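Local coordinates for DNA repair protein PprA (Deinococcus deserti, PDB 6MC8), which is a radiation-induced DNA-binding protein associated with DNA damage repair, genome segregation and filament formation, at residues 208-213 with 295-300; 176-181 with 194-199; 87-92 with 105-110. The protein carries 2 engineered substitutions. One frame throughout, in Å; residues are numbered along the deposited sequence.

Contact 1. Residues 208-213 with 295-300; sequences AWKVIT and ATRRLA. Engineered in segment 208-213: Lys-210 (natural residue Asp).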
ATOM      1  N   ALA A 208       9.398 -43.033   9.097  1.00 34.80           N
ATOM      2  CA  ALA A 208       9.677 -44.438   8.835  1.00 28.34           C
ATOM      3  C   ALA A 208      11.157 -44.748   9.011  1.00 35.05           C
ATOM      4  O   ALA A 208      11.514 -45.830   9.483  1.00 39.01           O
ATOM      5  CB  ALA A 208       9.210 -44.814   7.432  1.00 30.68           C
ATOM      6  N   TRP A 209      12.030 -43.804   8.648  1.00 35.04           N
ATOM      7  CA  TRP A 209      13.462 -43.974   8.879  1.00 34.15           C
ATOM      8  C   TRP A 209      13.790 -43.991  10.363  1.00 39.94           C
ATOM      9  O   TRP A 209      14.712 -44.692  10.790  1.00 43.65           O
ATOM     10  CB  TRP A 209      14.245 -42.871   8.163  1.00 36.68           C
ATOM     11  CG  TRP A 209      15.722 -42.833   8.487  1.00 51.58           C
ATOM     12  CD1 TRP A 209      16.353 -41.928   9.284  1.00 51.62           C
ATOM     13  CD2 TRP A 209      16.740 -43.739   8.033  1.00 51.33           C
ATOM     14  NE1 TRP A 209      17.694 -42.205   9.353  1.00 54.46           N
ATOM     15  CE2 TRP A 209      17.957 -43.314   8.593  1.00 54.35           C
ATOM     16  CE3 TRP A 209      16.739 -44.867   7.209  1.00 50.51           C
ATOM     17  CZ2 TRP A 209      19.162 -43.976   8.352  1.00 62.32           C
ATOM     18  CZ3 TRP A 209      17.932 -45.521   6.972  1.00 57.86           C
ATOM     19  CH2 TRP A 209      19.126 -45.075   7.541  1.00 60.25           C
ATOM     20  N   LYS A 210      13.035 -43.242  11.170  1.00 37.33           N
ATOM     21  CA  LYS A 210      13.302 -43.197  12.602  1.00 37.88           C
ATOM     22  C   LYS A 210      12.920 -44.508  13.281  1.00 37.34           C
ATOM     23  O   LYS A 210      13.606 -44.958  14.205  1.00 40.09           O
ATOM     24  CB  LYS A 210      12.558 -42.020  13.233  1.00 31.28           C
ATOM     25  CG  LYS A 210      12.842 -41.835  14.704  1.00 35.88           C
ATOM     26  CD  LYS A 210      12.102 -40.658  15.295  1.00 45.50           C
ATOM     27  CE  LYS A 210      12.448 -40.502  16.763  1.00 41.08           C
ATOM     28  NZ  LYS A 210      11.935 -41.649  17.556  1.00 32.34           N
ATOM     29  N   VAL A 211      11.839 -45.142  12.826  1.00 33.12           N
ATOM     30  CA  VAL A 211      11.412 -46.404  13.423  1.00 35.83           C
ATOM     31  C   VAL A 211      12.359 -47.530  13.022  1.00 36.54           C
ATOM     32  O   VAL A 211      12.747 -48.360  13.852  1.00 35.34           O
ATOM     33  CB  VAL A 211       9.956 -46.715  13.026  1.00 32.79           C
ATOM     34  CG1 VAL A 211       9.520 -48.062  13.563  1.00 30.61           C
ATOM     35  CG2 VAL A 211       9.034 -45.646  13.538  1.00 24.50           C
ATOM     36  N   ILE A 212      12.775 -47.545  11.752  1.00 38.45           N
ATOM     37  CA  ILE A 212      13.615 -48.621  11.226  1.00 36.25           C
ATOM     38  C   ILE A 212      15.018 -48.561  11.823  1.00 38.74           C
ATOM     39  O   ILE A 212      15.599 -49.594  12.177  1.00 40.86           O
ATOM     40  CB  ILE A 212      13.626 -48.566   9.685  1.00 33.06           C
ATOM     41  CG1 ILE A 212      12.256 -48.965   9.147  1.00 32.58           C
ATOM     42  CG2 ILE A 212      14.690 -49.464   9.086  1.00 37.03           C
ATOM     43  CD1 ILE A 212      12.079 -48.694   7.688  1.00 34.94           C
ATOM     44  N   THR A 213      15.563 -47.355  11.990  1.00 43.11           N
ATOM     45  CA  THR A 213      16.907 -47.212  12.546  1.00 45.02           C
ATOM     46  C   THR A 213      16.927 -47.556  14.034  1.00 37.74           C
ATOM     47  O   THR A 213      17.949 -48.014  14.556  1.00 41.17           O
ATOM     48  CB  THR A 213      17.414 -45.787  12.289  1.00 46.48           C
ATOM     49  OG1 THR A 213      17.229 -45.471  10.906  1.00 47.02           O
ATOM     50  CG2 THR A 213      18.898 -45.650  12.588  1.00 38.90           C
ATOM     51  N   ALA A 295       6.675 -33.373  14.509  1.00 27.72           N
ATOM     52  CA  ALA A 295       5.932 -34.156  13.532  1.00 23.50           C
ATOM     53  C   ALA A 295       6.563 -35.522  13.335  1.00 24.54           C
ATOM     54  O   ALA A 295       5.853 -36.522  13.214  1.00 28.13           O
ATOM     55  CB  ALA A 295       5.870 -33.418  12.200  1.00 26.68           C
ATOM     56  N   THR A 296       7.895 -35.577  13.317  1.00 25.28           N
ATOM     57  CA  THR A 296       8.605 -36.831  13.096  1.00 27.20           C
ATOM     58  C   THR A 296       8.362 -37.815  14.236  1.00 27.03           C
ATOM     59  O   THR A 296       8.228 -39.019  14.002  1.00 24.49           O
ATOM     60  CB  THR A 296      10.097 -36.540  12.910  1.00 31.86           C
ATOM     61  OG1 THR A 296      10.261 -35.641  11.810  1.00 33.17           O
ATOM     62  CG2 THR A 296      10.881 -37.796  12.612  1.00 26.98           C
ATOM     63  N   ARG A 297       8.221 -37.316  15.465  1.00 27.64           N
ATOM     64  CA  ARG A 297       7.962 -38.212  16.587  1.00 26.87           C
ATOM     65  C   ARG A 297       6.513 -38.676  16.618  1.00 27.03           C
ATOM     66  O   ARG A 297       6.237 -39.837  16.931  1.00 31.84           O
ATOM     67  CB  ARG A 297       8.319 -37.535  17.906  1.00 37.07           C
ATOM     68  CG  ARG A 297       9.788 -37.489  18.206  1.00 47.98           C
ATOM     69  CD  ARG A 297      10.015 -36.994  19.615  1.00 46.72           C
ATOM     70  NE  ARG A 297       9.611 -35.603  19.752  1.00 53.40           N
ATOM     71  CZ  ARG A 297      10.415 -34.575  19.515  1.00 54.72           C
ATOM     72  NH1 ARG A 297      11.666 -34.788  19.137  1.00 50.90           N
ATOM     73  NH2 ARG A 297       9.968 -33.335  19.662  1.00 48.97           N
ATOM     74  N   ARG A 298       5.572 -37.789  16.293  1.00 25.76           N
ATOM     75  CA  ARG A 298       4.167 -38.158  16.419  1.00 21.91           C
ATOM     76  C   ARG A 298       3.742 -39.072  15.281  1.00 27.71           C
ATOM     77  O   ARG A 298       2.835 -39.892  15.445  1.00 30.20           O
ATOM     78  CB  ARG A 298       3.283 -36.908  16.497  1.00 19.41           C
ATOM     79  CG  ARG A 298       3.147 -36.093  15.222  1.00 31.89           C
ATOM     80  CD  ARG A 298       2.447 -34.775  15.491  1.00 31.87           C
ATOM     81  NE  ARG A 298       1.074 -34.945  15.945  1.00 33.80           N
ATOM     82  CZ  ARG A 298       0.026 -35.037  15.137  1.00 36.78           C
ATOM     83  NH1 ARG A 298       0.190 -34.965  13.826  1.00 35.35           N
ATOM     84  NH2 ARG A 298      -1.185 -35.189  15.644  1.00 31.91           N
ATOM     85  N   LEU A 299       4.411 -38.973  14.134  1.00 27.32           N
ATOM     86  CA  LEU A 299       4.125 -39.884  13.036  1.00 26.80           C
ATOM     87  C   LEU A 299       4.781 -41.237  13.262  1.00 25.06           C
ATOM     88  O   LEU A 299       4.228 -42.270  12.878  1.00 21.58           O
ATOM     89  CB  LEU A 299       4.590 -39.273  11.721  1.00 29.34           C
ATOM     90  CG  LEU A 299       3.844 -38.051  11.210  1.00 25.05           C
ATOM     91  CD1 LEU A 299       4.582 -37.445  10.042  1.00 29.61           C
ATOM     92  CD2 LEU A 299       2.491 -38.463  10.809  1.00 19.49           C
ATOM     93  N   ALA A 300       5.958 -41.248  13.891  1.00 27.64           N
ATOM     94  CA  ALA A 300       6.642 -42.504  14.176  1.00 26.20           C
ATOM     95  C   ALA A 300       5.906 -43.304  15.242  1.00 27.33           C
ATOM     96  O   ALA A 300       5.948 -44.538  15.240  1.00 27.80           O
ATOM     97  CB  ALA A 300       8.078 -42.228  14.610  1.00 23.08           C
TER

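Contact 2. Residues 176-181 with 194-199; sequences AAQTWT and VHRPAT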
ATOM      1  N   ALA A 176      18.978 -20.920   4.233  1.00 32.19           N
ATOM      2  CA  ALA A 176      19.839 -22.117   4.448  1.00 36.45           C
ATOM      3  C   ALA A 176      19.016 -23.302   4.932  1.00 35.78           C
ATOM      4  O   ALA A 176      17.846 -23.168   5.007  1.00 32.47           O
ATOM      5  CB  ALA A 176      21.045 -21.877   5.322  1.00 36.35           C
ATOM      6  N   ALA A 177      19.639 -24.456   5.122  1.00 36.24           N
ATOM      7  CA  ALA A 177      19.019 -25.655   5.731  1.00 30.38           C
ATOM      8  C   ALA A 177      17.707 -26.054   5.052  1.00 30.35           C
ATOM      9  O   ALA A 177      16.805 -26.418   5.764  1.00 23.47           O
ATOM     10  CB  ALA A 177      18.823 -25.379   7.188  1.00 23.92           C
ATOM     11  N   GLN A 178      17.666 -25.970   3.723  1.00 31.69           N
ATOM     12  CA  GLN A 178      16.498 -26.189   2.834  1.00 31.73           C
ATOM     13  C   GLN A 178      15.418 -25.163   3.172  1.00 28.83           C
ATOM     14  O   GLN A 178      14.332 -25.362   2.758  1.00 30.10           O
ATOM     15  CB  GLN A 178      15.939 -27.601   2.909  1.00 29.93           C
ATOM     16  CG  GLN A 178      16.856 -28.658   2.379  1.00 32.64           C
ATOM     17  CD  GLN A 178      16.289 -30.031   2.621  1.00 38.36           C
ATOM     18  OE1 GLN A 178      15.240 -30.199   3.219  1.00 45.01           O
ATOM     19  NE2 GLN A 178      16.993 -31.035   2.159  1.00 37.81           N
ATOM     20  N   THR A 179      15.795 -24.032   3.743  1.00 27.97           N
ATOM     21  CA  THR A 179      14.842 -23.046   4.228  1.00 28.34           C
ATOM     22  C   THR A 179      14.800 -21.837   3.301  1.00 28.41           C
ATOM     23  O   THR A 179      15.839 -21.311   2.898  1.00 30.77           O
ATOM     24  CB  THR A 179      15.220 -22.640   5.659  1.00 28.23           C
ATOM     25  OG1 THR A 179      14.816 -23.665   6.574  1.00 29.59           O
ATOM     26  CG2 THR A 179      14.663 -21.305   6.066  1.00 30.25           C
ATOM     27  N   TRP A 180      13.587 -21.421   2.949  1.00 26.64           N
ATOM     28  CA  TRP A 180      13.338 -20.230   2.157  1.00 26.52           C
ATOM     29  C   TRP A 180      12.454 -19.276   2.946  1.00 25.75           C
ATOM     30  O   TRP A 180      11.584 -19.701   3.706  1.00 23.85           O
ATOM     31  CB  TRP A 180      12.693 -20.612   0.833  1.00 27.73           C
ATOM     32  CG  TRP A 180      13.665 -21.232  -0.101  1.00 30.69           C
ATOM     33  CD1 TRP A 180      14.083 -22.524  -0.105  1.00 27.98           C
ATOM     34  CD2 TRP A 180      14.298 -20.603  -1.213  1.00 32.28           C
ATOM     35  NE1 TRP A 180      14.972 -22.731  -1.123  1.00 33.93           N
ATOM     36  CE2 TRP A 180      15.118 -21.563  -1.821  1.00 31.57           C
ATOM     37  CE3 TRP A 180      14.262 -19.314  -1.745  1.00 30.12           C
ATOM     38  CZ2 TRP A 180      15.887 -21.279  -2.939  1.00 28.12           C
ATOM     39  CZ3 TRP A 180      15.023 -19.034  -2.846  1.00 30.12           C
ATOM     40  CH2 TRP A 180      15.826 -20.013  -3.435  1.00 34.11           C
ATOM     41  N   THR A 181      12.690 -17.979   2.777  1.00 30.54           N
ATOM     42  CA  THR A 181      12.031 -16.998   3.622  1.00 26.12           C
ATOM     43  C   THR A 181      11.587 -15.782   2.818  1.00 28.77           C
ATOM     44  O   THR A 181      12.130 -15.483   1.753  1.00 23.98           O
ATOM     45  CB  THR A 181      12.938 -16.588   4.797  1.00 20.96           C
ATOM     46  OG1 THR A 181      12.228 -15.711   5.673  1.00 29.54           O
ATOM     47  CG2 THR A 181      14.185 -15.914   4.315  1.00 22.16           C
ATOM     48  N   VAL A 194       8.902 -18.504   7.152  1.00 23.15           N
ATOM     49  CA  VAL A 194      10.063 -19.371   7.007  1.00 20.17           C
ATOM     50  C   VAL A 194       9.563 -20.733   6.551  1.00 22.66           C
ATOM     51  O   VAL A 194       8.731 -21.348   7.224  1.00 24.68           O
ATOM     52  CB  VAL A 194      10.853 -19.464   8.323  1.00 25.03           C
ATOM     53  CG1 VAL A 194      11.852 -20.572   8.269  1.00 27.77           C
ATOM     54  CG2 VAL A 194      11.567 -18.162   8.587  1.00 27.19           C
ATOM     55  N   HIS A 195      10.068 -21.201   5.415  1.00 24.25           N
ATOM     56  CA  HIS A 195       9.505 -22.347   4.713  1.00 21.09           C
ATOM     57  C   HIS A 195      10.568 -23.392   4.416  1.00 23.68           C
ATOM     58  O   HIS A 195      11.578 -23.089   3.778  1.00 24.54           O
ATOM     59  CB  HIS A 195       8.858 -21.897   3.411  1.00 20.42           C
ATOM     60  CG  HIS A 195       8.282 -23.010   2.599  1.00 24.76           C
ATOM     61  ND1 HIS A 195       7.088 -23.618   2.910  1.00 19.80           N
ATOM     62  CD2 HIS A 195       8.734 -23.620   1.480  1.00 23.00           C
ATOM     63  CE1 HIS A 195       6.829 -24.556   2.017  1.00 22.98           C
ATOM     64  NE2 HIS A 195       7.815 -24.579   1.141  1.00 24.15           N
ATOM     65  N   ARG A 196      10.326 -24.619   4.858  1.00 25.46           N
ATOM     66  CA  ARG A 196      11.097 -25.782   4.424  1.00 25.48           C
ATOM     67  C   ARG A 196      10.106 -26.772   3.830  1.00 27.10           C
ATOM     68  O   ARG A 196       9.146 -27.160   4.525  1.00 22.82           O
ATOM     69  CB  ARG A 196      11.884 -26.420   5.562  1.00 25.06           C
ATOM     70  CG  ARG A 196      12.811 -27.519   5.078  1.00 29.52           C
ATOM     71  CD  ARG A 196      13.514 -28.244   6.201  1.00 21.04           C
ATOM     72  NE  ARG A 196      14.430 -27.394   6.941  1.00 25.67           N
ATOM     73  CZ  ARG A 196      14.251 -27.044   8.206  1.00 23.79           C
ATOM     74  NH1 ARG A 196      13.185 -27.469   8.861  1.00 23.19           N
ATOM     75  NH2 ARG A 196      15.132 -26.271   8.812  1.00 31.23           N
ATOM     76  N   PRO A 197      10.291 -27.193   2.578  1.00 26.42           N
ATOM     77  CA  PRO A 197       9.262 -27.988   1.891  1.00 27.06           C
ATOM     78  C   PRO A 197       9.077 -29.375   2.488  1.00 24.59           C
ATOM     79  O   PRO A 197      10.041 -30.092   2.762  1.00 25.76           O
ATOM     80  CB  PRO A 197       9.787 -28.066   0.455  1.00 22.70           C
ATOM     81  CG  PRO A 197      10.688 -26.909   0.326  1.00 28.11           C
ATOM     82  CD  PRO A 197      11.339 -26.751   1.651  1.00 28.11           C
ATOM     83  N   ALA A 198       7.816 -29.745   2.687  1.00 22.04           N
ATOM     84  CA  ALA A 198       7.464 -31.037   3.250  1.00 23.39           C
ATOM     85  C   ALA A 198       6.104 -31.457   2.722  1.00 26.33           C
ATOM     86  O   ALA A 198       5.141 -30.690   2.782  1.00 25.31           O
ATOM     87  CB  ALA A 198       7.445 -30.997   4.779  1.00 19.95           C
ATOM     88  N   THR A 199       6.038 -32.669   2.196  1.00 26.66           N
ATOM     89  CA  THR A 199       4.797 -33.327   1.841  1.00 22.95           C
ATOM     90  C   THR A 199       4.478 -34.345   2.928  1.00 23.64           C
ATOM     91  O   THR A 199       5.344 -34.665   3.749  1.00 23.46           O
ATOM     92  CB  THR A 199       4.903 -34.012   0.466  1.00 26.12           C
ATOM     93  OG1 THR A 199       5.870 -35.063   0.506  1.00 27.39           O
ATOM     94  CG2 THR A 199       5.291 -33.010  -0.595  1.00 22.68           C
TER

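Contact 3. Residues 87-92 with 105-110; sequences LQHSAR and LLVDGA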
ATOM      1  N   LEU A  87      -5.576 -15.763   0.212  1.00 26.00           N
ATOM      2  CA  LEU A  87      -6.976 -16.088   0.410  1.00 27.50           C
ATOM      3  C   LEU A  87      -7.334 -15.915   1.880  1.00 25.20           C
ATOM      4  O   LEU A  87      -6.479 -15.992   2.763  1.00 27.54           O
ATOM      5  CB  LEU A  87      -7.269 -17.522  -0.040  1.00 26.99           C
ATOM      6  CG  LEU A  87      -6.950 -17.860  -1.496  1.00 27.53           C
ATOM      7  CD1 LEU A  87      -7.151 -19.338  -1.758  1.00 22.59           C
ATOM      8  CD2 LEU A  87      -7.772 -17.024  -2.454  1.00 24.34           C
ATOM      9  N   GLN A  88      -8.614 -15.678   2.134  1.00 31.70           N
ATOM     10  CA  GLN A  88      -9.121 -15.514   3.488  1.00 25.19           C
ATOM     11  C   GLN A  88      -9.836 -16.787   3.916  1.00 27.91           C
ATOM     12  O   GLN A  88     -10.778 -17.226   3.254  1.00 28.01           O
ATOM     13  CB  GLN A  88     -10.057 -14.309   3.574  1.00 26.05           C
ATOM     14  CG  GLN A  88     -10.583 -14.025   4.964  1.00 40.17           C
ATOM     15  CD  GLN A  88     -11.371 -12.734   5.038  1.00 59.29           C
ATOM     16  OE1 GLN A  88     -11.522 -12.027   4.044  1.00 67.10           O
ATOM     17  NE2 GLN A  88     -11.882 -12.419   6.220  1.00 52.92           N
ATOM     18  N   HIS A  89      -9.382 -17.372   5.019  1.00 31.24           N
ATOM     19  CA  HIS A  89      -9.876 -18.651   5.502  1.00 23.70           C
ATOM     20  C   HIS A  89     -10.790 -18.438   6.698  1.00 22.85           C
ATOM     21  O   HIS A  89     -10.499 -17.618   7.570  1.00 30.23           O
ATOM     22  CB  HIS A  89      -8.719 -19.568   5.906  1.00 22.94           C
ATOM     23  CG  HIS A  89      -7.778 -19.889   4.789  1.00 26.08           C
ATOM     24  ND1 HIS A  89      -8.086 -20.783   3.789  1.00 28.22           N
ATOM     25  CD2 HIS A  89      -6.529 -19.443   4.522  1.00 24.34           C
ATOM     26  CE1 HIS A  89      -7.070 -20.870   2.952  1.00 29.66           C
ATOM     27  NE2 HIS A  89      -6.113 -20.066   3.374  1.00 24.90           N
ATOM     28  N   SER A  90     -11.860 -19.214   6.746  1.00 25.31           N
ATOM     29  CA  SER A  90     -12.839 -19.163   7.857  1.00 26.34           C
ATOM     30  C   SER A  90     -13.579 -20.479   8.012  1.00 26.60           C
ATOM     31  O   SER A  90     -13.569 -21.271   7.116  1.00 27.32           O
ATOM     32  CB  SER A  90     -13.793 -18.045   7.751  1.00 19.31           C
ATOM     33  OG  SER A  90     -14.511 -18.133   6.576  1.00 23.60           O
ATOM     34  N   ALA A  91     -14.152 -20.680   9.179  1.00 26.77           N
ATOM     35  CA  ALA A  91     -14.936 -21.894   9.423  1.00 27.41           C
ATOM     36  C   ALA A  91     -16.276 -21.500  10.024  1.00 38.41           C
ATOM     37  O   ALA A  91     -16.381 -20.427  10.613  1.00 29.63           O
ATOM     38  CB  ALA A  91     -14.196 -22.827  10.319  1.00 29.25           C
ATOM     39  N   ARG A  92     -17.284 -22.306   9.730  1.00 32.72           N
ATOM     40  CA  ARG A  92     -18.609 -22.125  10.303  1.00 34.32           C
ATOM     41  C   ARG A  92     -19.174 -23.479  10.695  1.00 39.69           C
ATOM     42  O   ARG A  92     -18.844 -24.505  10.098  1.00 35.39           O
ATOM     43  CB  ARG A  92     -19.567 -21.412   9.336  1.00 35.59           C
ATOM     44  CG  ARG A  92     -19.272 -19.936   9.164  1.00 41.16           C
ATOM     45  CD  ARG A  92     -20.175 -19.273   8.155  1.00 49.00           C
ATOM     46  NE  ARG A  92     -19.795 -17.878   7.957  1.00 49.19           N
ATOM     47  CZ  ARG A  92     -20.335 -17.078   7.048  1.00 51.53           C
ATOM     48  NH1 ARG A  92     -21.281 -17.532   6.240  1.00 52.61           N
ATOM     49  NH2 ARG A  92     -19.921 -15.826   6.942  1.00 54.25           N
ATOM     50  N   LEU A 105     -15.687 -25.398   5.699  1.00 30.22           N
ATOM     51  CA  LEU A 105     -14.425 -24.687   5.552  1.00 22.88           C
ATOM     52  C   LEU A 105     -14.571 -23.673   4.428  1.00 26.45           C
ATOM     53  O   LEU A 105     -14.862 -24.044   3.288  1.00 26.07           O
ATOM     54  CB  LEU A 105     -13.287 -25.664   5.263  1.00 25.31           C
ATOM     55  CG  LEU A 105     -12.993 -26.672   6.371  1.00 24.74           C
ATOM     56  CD1 LEU A 105     -11.960 -27.671   5.911  1.00 23.36           C
ATOM     57  CD2 LEU A 105     -12.530 -25.964   7.629  1.00 27.32           C
ATOM     58  N   LEU A 106     -14.374 -22.402   4.746  1.00 25.60           N
ATOM     59  CA  LEU A 106     -14.673 -21.324   3.821  1.00 24.87           C
ATOM     60  C   LEU A 106     -13.399 -20.674   3.300  1.00 25.02           C
ATOM     61  O   LEU A 106     -12.402 -20.552   4.014  1.00 24.38           O
ATOM     62  CB  LEU A 106     -15.564 -20.261   4.472  1.00 24.48           C
ATOM     63  CG  LEU A 106     -17.077 -20.475   4.580  1.00 25.49           C
ATOM     64  CD1 LEU A 106     -17.455 -21.487   5.640  1.00 28.73           C
ATOM     65  CD2 LEU A 106     -17.756 -19.155   4.862  1.00 30.36           C
ATOM     66  N   VAL A 107     -13.448 -20.274   2.033  1.00 20.52           N
ATOM     67  CA  VAL A 107     -12.392 -19.507   1.385  1.00 21.81           C
ATOM     68  C   VAL A 107     -13.040 -18.292   0.747  1.00 30.64           C
ATOM     69  O   VAL A 107     -13.885 -18.439  -0.145  1.00 30.83           O
ATOM     70  CB  VAL A 107     -11.628 -20.323   0.329  1.00 24.85           C
ATOM     71  CG1 VAL A 107     -10.676 -19.427  -0.428  1.00 24.00           C
ATOM     72  CG2 VAL A 107     -10.867 -21.452   0.978  1.00 26.61           C
ATOM     73  N   ASP A 108     -12.638 -17.099   1.205  1.00 30.79           N
ATOM     74  CA  ASP A 108     -13.153 -15.802   0.748  1.00 25.36           C
ATOM     75  C   ASP A 108     -14.670 -15.706   0.892  1.00 26.95           C
ATOM     76  O   ASP A 108     -15.359 -15.127   0.052  1.00 35.75           O
ATOM     77  CB  ASP A 108     -12.720 -15.496  -0.690  1.00 26.56           C
ATOM     78  CG  ASP A 108     -11.242 -15.194  -0.808  1.00 28.75           C
ATOM     79  OD1 ASP A 108     -10.649 -14.710   0.173  1.00 36.62           O
ATOM     80  OD2 ASP A 108     -10.676 -15.420  -1.891  1.00 25.24           O
ATOM     81  N   GLY A 109     -15.195 -16.284   1.968  1.00 24.82           N
ATOM     82  CA  GLY A 109     -16.604 -16.209   2.275  1.00 28.29           C
ATOM     83  C   GLY A 109     -17.470 -17.302   1.689  1.00 34.48           C
ATOM     84  O   GLY A 109     -18.667 -17.347   1.992  1.00 36.74           O
ATOM     85  N   ALA A 110     -16.915 -18.185   0.866  1.00 31.86           N
ATOM     86  CA  ALA A 110     -17.694 -19.230   0.239  1.00 28.18           C
ATOM     87  C   ALA A 110     -17.247 -20.595   0.743  1.00 30.33           C
ATOM     88  O   ALA A 110     -16.041 -20.832   0.878  1.00 31.65           O
ATOM     89  CB  ALA A 110     -17.562 -19.173  -1.286  1.00 31.58           C
TER
HETATM   90  O   HOH W   1     -13.495 -16.903   4.463  1.00 23.26           O
HETATM   91  O   HOH W   2     -10.414 -22.536   4.404  1.00 25.81           O

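Contact 1. Residues 208-213 with 295-300
Lys-210 and Val-211 on helix 200-213 meet Ala-300 and Thr-296 on the long helix 274-304 where the two helices cross. The short axes stand at 65° and approach to 9.2 Å, and the side chains meet mainly through carbon atoms. Ala-300 points its methyl at the other helix, and so small a residue suits a place where a neighbouring helix passes close by; Ala-207, one turn before Val-211, also rests on it. Val-211 supplies the tightest packing, its CG2 lying 3.7 Å from Ala-300 CB and equally near Ala-300 O. That branch stands beside its own backbone N, and the beta-branched side chain also touches Leu-237 of helix 218-237, so it lies between helix 274-304 and helix 218-237. Lys-210 is an engineered residue, aspartate in the natural sequence. With CG anti to the backbone N (chi1 -176°) and the chain extended as far as CE, CD comes 4.1 Å from Thr-296 CG2. The hydroxyl of Thr-296 is engaged with the carbonyl of Gln-292 in its own helix, while its methyl faces the lysine. Farther out, Lys-210 CE lies 4.3 Å from Arg-297 CG, yet the like charges stay apart, NZ being 6.8 Å from Arg-297 NE. Away from the crossing, Thr-213 OG1 donates to Trp-209 O at 2.6 Å and sits over the centre of the Trp-209 ring.

Contact 2. Residues 176-181 with 194-199
Arg-196 reaches across to the turn at Ala-177, where its NE donates to Ala-177 O at 2.8 Å in a nearly straight bond, 174° at the hydrogen. The acceptor lies in the guanidinium plane, at its edge. Arg-196 CG, anti to the backbone N, is set 3.8 Å from Gln-178 CB, and the two side chains cross at about a right angle; the bend at chi3 (-65°) places NE. Arginine suits this place because its remaining nitrogens serve helix 274-304: NH2 forms a salt bridge with Asp-289 and NH1 bonds to Gln-292, so the group is fixed from two directions. Beside it, Thr-179 CG2 packs 3.6 Å from Val-194 CG1, two beta-branched residues that favour extended backbone. All this happens at the open end of the beta hairpin formed by strands 179-186 and 189-195. Trp-180 and His-195 make an antiparallel hydrogen-bonded pair, with Trp-180 N to His-195 O and His-195 N to Trp-180 O both at 2.7 Å. Just beyond, Thr-179 CA makes a C-H...O contact with the same carbonyl of His-195. A type I' turn from Ala-176 to Thr-179, leading in from strand 168-176, presents the carbonyl of Ala-177 to the arginine. In the outer shell, Ser-261 holds ND1 of His-195, Arg-137 makes a cation-pi contact with Trp-180, and the side chain of Val-194 rests on Ala-284 and Leu-288 of helix 274-304.

Contact 3. Residues 87-92 with 105-110
The beta hairpin of strands 89-95 and 100-107 brings Ser-90 opposite Leu-106 as an antiparallel hydrogen-bonded pair, with Leu-106 N to Ser-90 O at 2.7 Å and Ser-90 N to Leu-106 O at 3.1 Å. On the face of this pair, Leu-106 has the broadest contact: its CB lies 3.2 Å from Ser-90 OG, and CD2 sits over one face of the Arg-92 guanidinium, 3.9 Å from Arg-92 NE and offset toward the rim. Leucine suits the spot because its branched end can pack against a flat cationic group that needs no polar partner on its face. An alanine here would probably leave that guanidinium face without the methyl over it and set the arginine freer to turn. His-89, Val-107, Ala-91 and Leu-105 occupy the other face, where His-89 stacks on the ring of His-77 and Leu-105 packs on Ile-122 and Tyr-126 of helix 119-127. Toward the end of the pairing, Val-107 CG1 meets Leu-87 CD1 at 3.8 Å. There a type I' turn from Val-107 to Ala-110 leads to the third strand, and Gly-109 takes backbone angles at which a CB would jam against the preceding carbonyl. Asp-108 in this turn accepts Gln-88 N on OD1 at 3.0 Å, from above its carboxylate plane, while its own N bonds to Gln-88 O. One water joins Gln-88 O, Ser-90 OG and Gly-109 N; a second bridges His-89 ND1 and Leu-106 O, donating to that carbonyl at 2.8 Å.

How the contacts relate
Along the chain contact 3 comes first, then contact 2, then contact 1. Contact 3 belongs to the three-stranded antiparallel sheet and contact 2 to the four-stranded one, with centres about 26 Å apart on opposite sides of the chain's centre. Contact 1 lies about 20 Å from contact 2 and 34 Å from contact 3, centre to centre. The last two are linked: strand 189-195 is followed, after four residues, by helix 200-213, and helix 274-304 both packs on the hairpin of contact 2 and crosses that helix in contact 1. This long helix therefore ties the four-stranded sheet to helix 200-213, while contact 3 stays at least about 14 Å from both, nearest atoms.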